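Local coordinates for alginate lyase (Aplysia kurodai, PDB 5GMT), which degrades alginate, acting preferentially on polymannuronate, probably through the beta-elimination chemistry of polysaccharide lyases, at residues W17-V22 and L32-P37; L95-Y100 and K266-L271; S193-V198 and K211-A216. All blocks are in the same frame, centred on the assembly; numbering follows the deposited sequence.

Interaction 1 (W17-V22 and L32-P37); sequences WSLSSV and LGHFKP
L19 lays its methyl carbon CD1 over the middle of the F35 ring, with CD1 3.5 Å from the ring centroid and only 6° off the normal, a CH-pi contact over the face. The two side chains cross at about a right angle, and the same methyl also reaches the H34 CB, at 3.6 Å from L19 CD1. W17 has CG anti to its backbone N (chi1 170°), which carries the indole toward the turn. There W17 NE1 donates to H34 O at 3.0 Å, in the indole plane and almost along the C=O axis, so a single bond both satisfies the buried N-H and helps fix the rotation of the ring. The H34 imidazole comes tip to tip with this indole, nearly parallel but slid aside, W17 NE1 lying over its face. At the imidazole edge, H34 NE2 gives a weak bond to S18 O (2.9 Å, N-H...O angle 119°) and meets a water that accepts from S18 N. W17 CZ2 also packs on F35 CD1 at 3.8 Å, while F268 meets the F35 ring edge-to-face. W17, H34 and F35 thus form an aromatic cluster joining a 3-10 turn to strand 14-19 of the lyase's beta-sandwich.

Interaction 2 (L95-Y100 and K266-L271); sequences LKYDVY and KNFQIL
Antiparallel strands 95-100 and 266-271 are neighbours in one sheet of the lyase's beta-sandwich, and their pairing is interrupted by a beta bulge. N267 takes a left-handed backbone conformation (phi 57°), and together with F268 it faces L19 of strand 14-19 in a G1 bulge; against 95-100 the register slips by one, from K96 paired with Q269 to D98 paired with K266. On the face that carries D98 and K266, K266 and the bulge residue N267 both reach D98 OD2. K266 starts from the crowded position between N and the carbonyl carbon and bends at its last torsion, bringing NZ to the anti lone pair of D98 OD2 at 2.7 Å in a salt bridge. The N267 amide crosses obliquely, its ND2 donating from above the carboxylate plane to D98 OD2 at 3.3 Å, with the two planes 67° apart. D98 OD1 is taken by S193 OG, and K266 also makes a cation-pi contact with W191. An alanine in place of this aspartate would remove the acceptor shared by K266 and N267, and would probably leave the lysine ammonium without its carboxylate partner and the N267 amide less well fixed. On the opposite face L95 and I270 cross obliquely, CD1 of L95 lying 3.8 Å from CG1 of I270. The Y97 and F268 rings, tilted by 30° and slid apart, barely overlap; instead Y97 CB sits over the F268 face, 3.7 Å from F268 CD1.

Interaction 3 (S193-V198 and K211-A216); sequences SISEEV and KICVQA
A beta hairpin, strand 191-199 followed by strand 208-216, supplies this contact, and between its two arms the ladder is regular. Three hydrogen-bonded pairs, S193 with Q215, S195 with C213 and E197 with K211, each contribute two backbone bonds. The straightest runs from E197 N to K211 O, 2.8 Å at an N-H...O angle of 176°. On the face of these pairs the S195 hydroxyl, placed in the crowded position between its own N and carbonyl carbon (chi1 65°), leans across to C213, S195 OG lying 3.4 Å from C213 CB. S195 OG is also 2.7 Å from a water that donates to K211 O at 2.9 Å, a bridge beside the ladder. C213 turns SG anti to its carbonyl carbon (chi1 -66°) and is disulfide-bonded to C223, a covalent tie to the next strand of the sheet. In the beta-sandwich the hairpin lies between strand 92-102, beside 191-199, and strand 222-229, beside 208-216; its other face, with I194, E196, I212 and V214, is turned toward the opposing sheet. E196 and I212 lie side by side and point the same way, E196 CG 3.9 Å from I212 CG1, and both touch L141 of strand 136-143. The extended E196 chain brings its carboxylate into this interior, where OE1 accepts from L115 N of the opposing sheet, a bond that would probably help offset the cost of burying the carboxylate, if it is charged. I194 CG1 and V214 CG2 approach more loosely, at 4.2 Å. Toward the chain reversal, E197 OE2 bonds H199 NE2, and E197 OE1 stays 6.0 Å from K211 NZ.

Overall arrangement
From the N terminus, interaction 1 closes first: strand 14-19 leads through the short helix 28-31 into residues 32-37, only nine residues lying between its segments. Residues 32-37 run on into strand 38-42 of the other sheet, so interaction 1 holds the connection between the two sheets against strand 14-19. Interaction 2 pairs strand 92-102 with 261-272, with 165 residues between its segments. Nested in that long loop is interaction 3, a hairpin with twelve residues between its segments. No two loops cross. Backbone bonds join 17-22 to 266-271 and 95-100 to 193-198, so one sheet runs from strand 14-19 through 261-272, 92-102 and 191-199 to 208-216. Interactions 1 and 3 do not touch; their centres are about 20 Å apart.

Interaction 1 (W17-V22 and L32-P37)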
loop_
_atom_site.group_PDB
_atom_site.type_symbol
_atom_site.label_atom_id
_atom_site.label_comp_id
_atom_site.label_asym_id
_atom_site.label_seq_id
_atom_site.Cartn_x
_atom_site.Cartn_y
_atom_site.Cartn_z
ATOM N N TRP A 17 9.575 3.820 13.154
ATOM C CA TRP A 17 8.697 4.962 12.936
ATOM C C TRP A 17 7.253 4.593 13.245
ATOM O O TRP A 17 6.830 3.478 12.998
ATOM C CB TRP A 17 8.825 5.464 11.491
ATOM C CG TRP A 17 7.805 6.498 11.072
ATOM C CD1 TRP A 17 7.885 7.860 11.230
ATOM C CD2 TRP A 17 6.565 6.247 10.403
ATOM N NE1 TRP A 17 6.762 8.463 10.708
ATOM C CE2 TRP A 17 5.942 7.493 10.190
ATOM C CE3 TRP A 17 5.920 5.088 9.968
ATOM C CZ2 TRP A 17 4.705 7.608 9.573
ATOM C CZ3 TRP A 17 4.694 5.209 9.350
ATOM C CH2 TRP A 17 4.101 6.459 9.159
ATOM N N SER A 18 6.505 5.537 13.806
ATOM C CA SER A 18 5.070 5.348 13.981
ATOM C C SER A 18 4.346 6.679 13.842
ATOM O O SER A 18 4.952 7.746 13.969
ATOM C CB SER A 18 4.754 4.714 15.340
ATOM O OG SER A 18 5.043 5.609 16.400
ATOM N N LEU A 19 3.046 6.603 13.579
ATOM C CA LEU A 19 2.204 7.787 13.517
ATOM C C LEU A 19 0.816 7.408 14.015
ATOM O O LEU A 19 0.053 6.745 13.322
ATOM C CB LEU A 19 2.165 8.353 12.088
ATOM C CG LEU A 19 1.496 9.714 11.858
ATOM C CD1 LEU A 19 2.124 10.428 10.672
ATOM C CD2 LEU A 19 -0.022 9.585 11.664
ATOM N N SER A 20 0.502 7.816 15.243
ATOM C CA SER A 20 -0.738 7.408 15.891
ATOM C C SER A 20 -1.921 8.164 15.327
ATOM O O SER A 20 -2.964 7.576 15.037
ATOM C CB SER A 20 -0.667 7.642 17.408
ATOM O OG SER A 20 0.485 7.031 17.947
ATOM N N SER A 21 -1.736 9.473 15.180
ATOM C CA SER A 21 -2.827 10.372 14.850
ATOM C C SER A 21 -2.285 11.539 14.051
ATOM O O SER A 21 -1.077 11.746 13.985
ATOM C CB SER A 21 -3.510 10.880 16.120
ATOM O OG SER A 21 -2.578 11.603 16.906
ATOM N N VAL A 22 -3.174 12.314 13.450
ATOM C CA VAL A 22 -2.754 13.523 12.756
ATOM C C VAL A 22 -3.357 14.737 13.458
ATOM O O VAL A 22 -4.401 14.627 14.114
ATOM C CB VAL A 22 -3.170 13.493 11.277
ATOM C CG1 VAL A 22 -2.346 12.436 10.512
ATOM C CG2 VAL A 22 -4.658 13.201 11.171
ATOM N N LEU A 32 0.096 16.199 7.287
ATOM C CA LEU A 32 1.022 15.152 6.862
ATOM C C LEU A 32 2.415 15.311 7.465
ATOM O O LEU A 32 3.339 14.599 7.071
ATOM C CB LEU A 32 1.140 15.140 5.335
ATOM C CG LEU A 32 -0.145 14.948 4.551
ATOM C CD1 LEU A 32 0.171 14.939 3.055
ATOM C CD2 LEU A 32 -0.812 13.650 4.993
ATOM N N GLY A 33 2.558 16.227 8.421
ATOM C CA GLY A 33 3.871 16.579 8.939
ATOM C C GLY A 33 4.752 15.421 9.377
ATOM O O GLY A 33 5.926 15.348 8.995
ATOM N N HIS A 34 4.197 14.502 10.162
ATOM C CA HIS A 34 5.005 13.415 10.702
ATOM C C HIS A 34 5.215 12.267 9.707
ATOM O O HIS A 34 5.879 11.295 10.042
ATOM C CB HIS A 34 4.398 12.871 11.996
ATOM C CG HIS A 34 5.310 11.949 12.752
ATOM N ND1 HIS A 34 6.561 12.334 13.189
ATOM C CD2 HIS A 34 5.156 10.659 13.140
ATOM C CE1 HIS A 34 7.138 11.321 13.811
ATOM N NE2 HIS A 34 6.309 10.291 13.793
ATOM N N PHE A 35 4.692 12.389 8.484
ATOM C CA PHE A 35 5.030 11.429 7.432
ATOM C C PHE A 35 6.318 11.848 6.729
ATOM O O PHE A 35 6.877 11.094 5.934
ATOM C CB PHE A 35 3.922 11.317 6.372
ATOM C CG PHE A 35 2.637 10.703 6.861
ATOM C CD1 PHE A 35 2.502 9.326 6.974
ATOM C CD2 PHE A 35 1.543 11.508 7.161
ATOM C CE1 PHE A 35 1.303 8.763 7.402
ATOM C CE2 PHE A 35 0.337 10.956 7.586
ATOM C CZ PHE A 35 0.215 9.585 7.709
ATOM N N LYS A 36 6.775 13.064 7.008
ATOM C CA LYS A 36 7.816 13.681 6.193
ATOM C C LYS A 36 9.202 13.111 6.505
ATOM O O LYS A 36 9.453 12.653 7.614
ATOM C CB LYS A 36 7.795 15.207 6.376
ATOM C CG LYS A 36 6.597 15.896 5.727
ATOM C CD LYS A 36 6.550 17.379 6.072
ATOM C CE LYS A 36 5.337 18.061 5.448
ATOM N NZ LYS A 36 5.167 19.468 5.941
ATOM N N PRO A 37 10.109 13.128 5.515
ATOM C CA PRO A 37 9.944 13.704 4.174
ATOM C C PRO A 37 8.998 12.895 3.291
ATOM O O PRO A 37 9.003 11.657 3.333
ATOM C CB PRO A 37 11.364 13.689 3.608
ATOM C CG PRO A 37 12.036 12.576 4.332
ATOM C CD PRO A 37 11.461 12.575 5.716
HETATM O O HOH W 1 8.019 8.014 14.767
#

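Interaction 2 (L95-Y100 and K266-L271)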
loop_
_atom_site.group_PDB
_atom_site.type_symbol
_atom_site.label_atom_id
_atom_site.label_comp_id
_atom_site.label_asym_id
_atom_site.label_seq_id
_atom_site.Cartn_x
_atom_site.Cartn_y
_atom_site.Cartn_z
ATOM N N LEU A 95 5.031 -3.010 7.697
ATOM C CA LEU A 95 4.158 -1.839 7.764
ATOM C C LEU A 95 2.860 -2.230 8.432
ATOM O O LEU A 95 2.261 -3.231 8.057
ATOM C CB LEU A 95 3.864 -1.298 6.366
ATOM C CG LEU A 95 2.819 -0.187 6.274
ATOM C CD1 LEU A 95 3.339 1.068 6.965
ATOM C CD2 LEU A 95 2.459 0.121 4.816
ATOM N N LYS A 96 2.418 -1.446 9.410
ATOM C CA LYS A 96 1.115 -1.678 10.030
ATOM C C LYS A 96 0.318 -0.401 9.960
ATOM O O LYS A 96 0.887 0.668 10.083
ATOM C CB LYS A 96 1.253 -2.097 11.490
ATOM C CG LYS A 96 1.986 -3.403 11.714
ATOM C CD LYS A 96 1.987 -3.777 13.185
ATOM C CE LYS A 96 2.800 -5.030 13.415
ATOM N NZ LYS A 96 2.755 -5.469 14.843
ATOM N N TYR A 97 -0.995 -0.512 9.773
ATOM C CA TYR A 97 -1.884 0.626 9.943
ATOM C C TYR A 97 -3.299 0.113 10.111
ATOM O O TYR A 97 -3.593 -1.021 9.747
ATOM C CB TYR A 97 -1.808 1.611 8.770
ATOM C CG TYR A 97 -2.109 1.052 7.393
ATOM C CD1 TYR A 97 -1.087 0.560 6.588
ATOM C CD2 TYR A 97 -3.407 1.032 6.889
ATOM C CE1 TYR A 97 -1.348 0.056 5.300
ATOM C CE2 TYR A 97 -3.679 0.536 5.609
ATOM C CZ TYR A 97 -2.640 0.049 4.819
ATOM O OH TYR A 97 -2.900 -0.444 3.546
ATOM N N ASP A 98 -4.154 0.951 10.685
ATOM C CA ASP A 98 -5.575 0.679 10.760
ATOM C C ASP A 98 -6.299 1.476 9.687
ATOM O O ASP A 98 -5.999 2.652 9.488
ATOM C CB ASP A 98 -6.140 1.059 12.137
ATOM C CG ASP A 98 -5.531 0.255 13.267
ATOM O OD1 ASP A 98 -5.085 -0.898 13.044
ATOM O OD2 ASP A 98 -5.520 0.787 14.397
ATOM N N VAL A 99 -7.252 0.850 9.004
ATOM C CA VAL A 99 -8.091 1.582 8.059
ATOM C C VAL A 99 -9.582 1.269 8.255
ATOM O O VAL A 99 -9.973 0.109 8.417
ATOM C CB VAL A 99 -7.671 1.285 6.595
ATOM C CG1 VAL A 99 -7.717 -0.217 6.301
ATOM C CG2 VAL A 99 -8.527 2.051 5.607
ATOM N N TYR A 100 -10.392 2.329 8.262
ATOM C CA TYR A 100 -11.851 2.236 8.291
ATOM C C TYR A 100 -12.426 2.549 6.911
ATOM O O TYR A 100 -12.058 3.555 6.305
ATOM C CB TYR A 100 -12.418 3.218 9.331
ATOM C CG TYR A 100 -13.896 3.061 9.620
ATOM C CD1 TYR A 100 -14.856 3.610 8.779
ATOM C CD2 TYR A 100 -14.324 2.393 10.758
ATOM C CE1 TYR A 100 -16.220 3.471 9.054
ATOM C CE2 TYR A 100 -15.679 2.249 11.041
ATOM C CZ TYR A 100 -16.617 2.791 10.188
ATOM O OH TYR A 100 -17.962 2.641 10.481
ATOM N N LYS A 266 -5.244 5.386 10.838
ATOM C CA LYS A 266 -4.577 5.730 12.091
ATOM C C LYS A 266 -3.550 4.652 12.456
ATOM O O LYS A 266 -3.465 3.626 11.783
ATOM C CB LYS A 266 -5.610 5.899 13.211
ATOM C CG LYS A 266 -6.304 4.595 13.601
ATOM C CD LYS A 266 -7.378 4.825 14.683
ATOM C CE LYS A 266 -8.094 3.534 15.046
ATOM N NZ LYS A 266 -7.168 2.504 15.656
ATOM N N ASN A 267 -2.761 4.892 13.503
ATOM C CA ASN A 267 -1.908 3.843 14.067
ATOM C C ASN A 267 -0.939 3.228 13.036
ATOM O O ASN A 267 -0.835 2.007 12.923
ATOM C CB ASN A 267 -2.796 2.754 14.683
ATOM C CG ASN A 267 -2.043 1.844 15.632
ATOM O OD1 ASN A 267 -0.941 2.171 16.079
ATOM N ND2 ASN A 267 -2.635 0.685 15.947
ATOM N N PHE A 268 -0.262 4.089 12.281
ATOM C CA PHE A 268 0.827 3.670 11.391
ATOM C C PHE A 268 2.049 3.206 12.177
ATOM O O PHE A 268 2.414 3.819 13.179
ATOM C CB PHE A 268 1.253 4.822 10.476
ATOM C CG PHE A 268 0.231 5.213 9.456
ATOM C CD1 PHE A 268 0.260 4.659 8.182
ATOM C CD2 PHE A 268 -0.748 6.150 9.756
ATOM C CE1 PHE A 268 -0.682 5.025 7.242
ATOM C CE2 PHE A 268 -1.681 6.528 8.807
ATOM C CZ PHE A 268 -1.640 5.968 7.543
ATOM N N GLN A 269 2.704 2.148 11.707
ATOM C CA GLN A 269 3.974 1.697 12.282
ATOM C C GLN A 269 4.858 1.075 11.212
ATOM O O GLN A 269 4.369 0.347 10.346
ATOM C CB GLN A 269 3.772 0.647 13.373
ATOM C CG GLN A 269 2.818 0.973 14.489
ATOM C CD GLN A 269 2.642 -0.224 15.408
ATOM O OE1 GLN A 269 3.620 -0.840 15.833
ATOM N NE2 GLN A 269 1.396 -0.575 15.689
ATOM N N ILE A 270 6.156 1.334 11.293
ATOM C CA ILE A 270 7.105 0.607 10.470
ATOM C C ILE A 270 8.129 -0.028 11.391
ATOM O O ILE A 270 8.796 0.664 12.175
ATOM C CB ILE A 270 7.790 1.514 9.428
ATOM C CG1 ILE A 270 6.779 1.926 8.353
ATOM C CG2 ILE A 270 8.951 0.791 8.778
ATOM C CD1 ILE A 270 7.348 2.881 7.306
ATOM N N LEU A 271 8.215 -1.353 11.322
ATOM C CA LEU A 271 9.214 -2.113 12.069
ATOM C C LEU A 271 10.234 -2.725 11.131
ATOM O O LEU A 271 9.947 -2.934 9.949
ATOM C CB LEU A 271 8.560 -3.230 12.890
ATOM C CG LEU A 271 7.459 -2.812 13.857
ATOM C CD1 LEU A 271 6.107 -2.850 13.158
ATOM C CD2 LEU A 271 7.478 -3.736 15.066
#

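Interaction 3 (S193-V198 and K211-A216)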
loop_
_atom_site.group_PDB
_atom_site.type_symbol
_atom_site.label_atom_id
_atom_site.label_comp_id
_atom_site.label_asym_id
_atom_site.label_seq_id
_atom_site.Cartn_x
_atom_site.Cartn_y
_atom_site.Cartn_z
ATOM N N SER A 193 -7.272 -3.873 10.973
ATOM C CA SER A 193 -5.847 -3.745 11.244
ATOM C C SER A 193 -5.125 -4.473 10.130
ATOM O O SER A 193 -5.475 -5.607 9.782
ATOM C CB SER A 193 -5.470 -4.307 12.614
ATOM O OG SER A 193 -5.887 -3.421 13.634
ATOM N N ILE A 194 -4.131 -3.803 9.556
ATOM C CA ILE A 194 -3.432 -4.342 8.396
ATOM C C ILE A 194 -1.952 -4.468 8.721
ATOM O O ILE A 194 -1.359 -3.536 9.267
ATOM C CB ILE A 194 -3.631 -3.438 7.162
ATOM C CG1 ILE A 194 -5.112 -3.445 6.750
ATOM C CG2 ILE A 194 -2.736 -3.890 6.015
ATOM C CD1 ILE A 194 -5.372 -2.777 5.404
ATOM N N SER A 195 -1.363 -5.623 8.432
ATOM C CA SER A 195 0.090 -5.717 8.499
ATOM C C SER A 195 0.632 -6.243 7.187
ATOM O O SER A 195 0.042 -7.131 6.578
ATOM C CB SER A 195 0.545 -6.603 9.675
ATOM O OG SER A 195 0.152 -7.948 9.508
ATOM N N GLU A 196 1.747 -5.664 6.742
ATOM C CA GLU A 196 2.413 -6.134 5.541
ATOM C C GLU A 196 3.877 -6.295 5.877
ATOM O O GLU A 196 4.561 -5.308 6.133
ATOM C CB GLU A 196 2.238 -5.166 4.367
ATOM C CG GLU A 196 2.864 -5.703 3.061
ATOM C CD GLU A 196 2.924 -4.673 1.942
ATOM O OE1 GLU A 196 3.222 -3.493 2.229
ATOM O OE2 GLU A 196 2.678 -5.044 0.767
ATOM N N GLU A 197 4.341 -7.540 5.895
ATOM C CA GLU A 197 5.723 -7.851 6.196
ATOM C C GLU A 197 6.438 -8.247 4.914
ATOM O O GLU A 197 5.993 -9.133 4.190
ATOM C CB GLU A 197 5.835 -8.975 7.234
ATOM C CG GLU A 197 7.287 -9.361 7.508
ATOM C CD GLU A 197 7.480 -10.172 8.784
ATOM O OE1 GLU A 197 6.476 -10.572 9.403
ATOM O OE2 GLU A 197 8.648 -10.413 9.164
ATOM N N VAL A 198 7.534 -7.556 4.630
ATOM C CA VAL A 198 8.225 -7.727 3.367
ATOM C C VAL A 198 9.685 -8.067 3.601
ATOM O O VAL A 198 10.383 -7.339 4.299
ATOM C CB VAL A 198 8.157 -6.449 2.498
ATOM C CG1 VAL A 198 8.963 -6.645 1.202
ATOM C CG2 VAL A 198 6.715 -6.082 2.185
ATOM N N LYS A 211 4.049 -11.109 3.461
ATOM C CA LYS A 211 2.959 -11.674 4.253
ATOM C C LYS A 211 2.031 -10.544 4.659
ATOM O O LYS A 211 2.455 -9.579 5.299
ATOM C CB LYS A 211 3.500 -12.405 5.490
ATOM C CG LYS A 211 2.400 -13.004 6.376
ATOM C CD LYS A 211 2.953 -13.607 7.663
ATOM C CE LYS A 211 1.819 -14.201 8.489
ATOM N NZ LYS A 211 2.278 -14.783 9.779
ATOM N N ILE A 212 0.771 -10.654 4.261
ATOM C CA ILE A 212 -0.220 -9.658 4.601
ATOM C C ILE A 212 -1.253 -10.272 5.530
ATOM O O ILE A 212 -1.779 -11.347 5.245
ATOM C CB ILE A 212 -0.911 -9.115 3.337
ATOM C CG1 ILE A 212 0.095 -8.325 2.479
ATOM C CG2 ILE A 212 -2.132 -8.272 3.712
ATOM C CD1 ILE A 212 -0.480 -7.909 1.140
ATOM N N CYS A 213 -1.530 -9.603 6.645
ATOM C CA CYS A 213 -2.600 -10.043 7.529
ATOM C C CYS A 213 -3.595 -8.908 7.642
ATOM O O CYS A 213 -3.208 -7.750 7.773
ATOM C CB CYS A 213 -2.066 -10.433 8.906
ATOM S SG CYS A 213 -0.999 -11.880 8.893
ATOM N N VAL A 214 -4.878 -9.238 7.581
ATOM C CA VAL A 214 -5.921 -8.232 7.729
ATOM C C VAL A 214 -6.915 -8.730 8.760
ATOM O O VAL A 214 -7.301 -9.899 8.733
ATOM C CB VAL A 214 -6.644 -7.953 6.382
ATOM C CG1 VAL A 214 -7.832 -7.019 6.572
ATOM C CG2 VAL A 214 -5.666 -7.397 5.336
ATOM N N GLN A 215 -7.315 -7.862 9.680
ATOM C CA GLN A 215 -8.335 -8.236 10.653
ATOM C C GLN A 215 -9.362 -7.132 10.788
ATOM O O GLN A 215 -9.058 -6.036 11.257
ATOM C CB GLN A 215 -7.715 -8.543 12.018
ATOM C CG GLN A 215 -8.742 -9.010 13.030
ATOM C CD GLN A 215 -8.119 -9.628 14.256
ATOM O OE1 GLN A 215 -7.035 -9.236 14.681
ATOM N NE2 GLN A 215 -8.800 -10.619 14.828
ATOM N N ALA A 216 -10.572 -7.428 10.341
ATOM C CA ALA A 216 -11.703 -6.544 10.557
ATOM C C ALA A 216 -12.142 -6.681 12.010
ATOM O O ALA A 216 -12.060 -7.771 12.582
ATOM C CB ALA A 216 -12.821 -6.878 9.619
HETATM O O HOH W 2 1.941 -9.329 8.109
#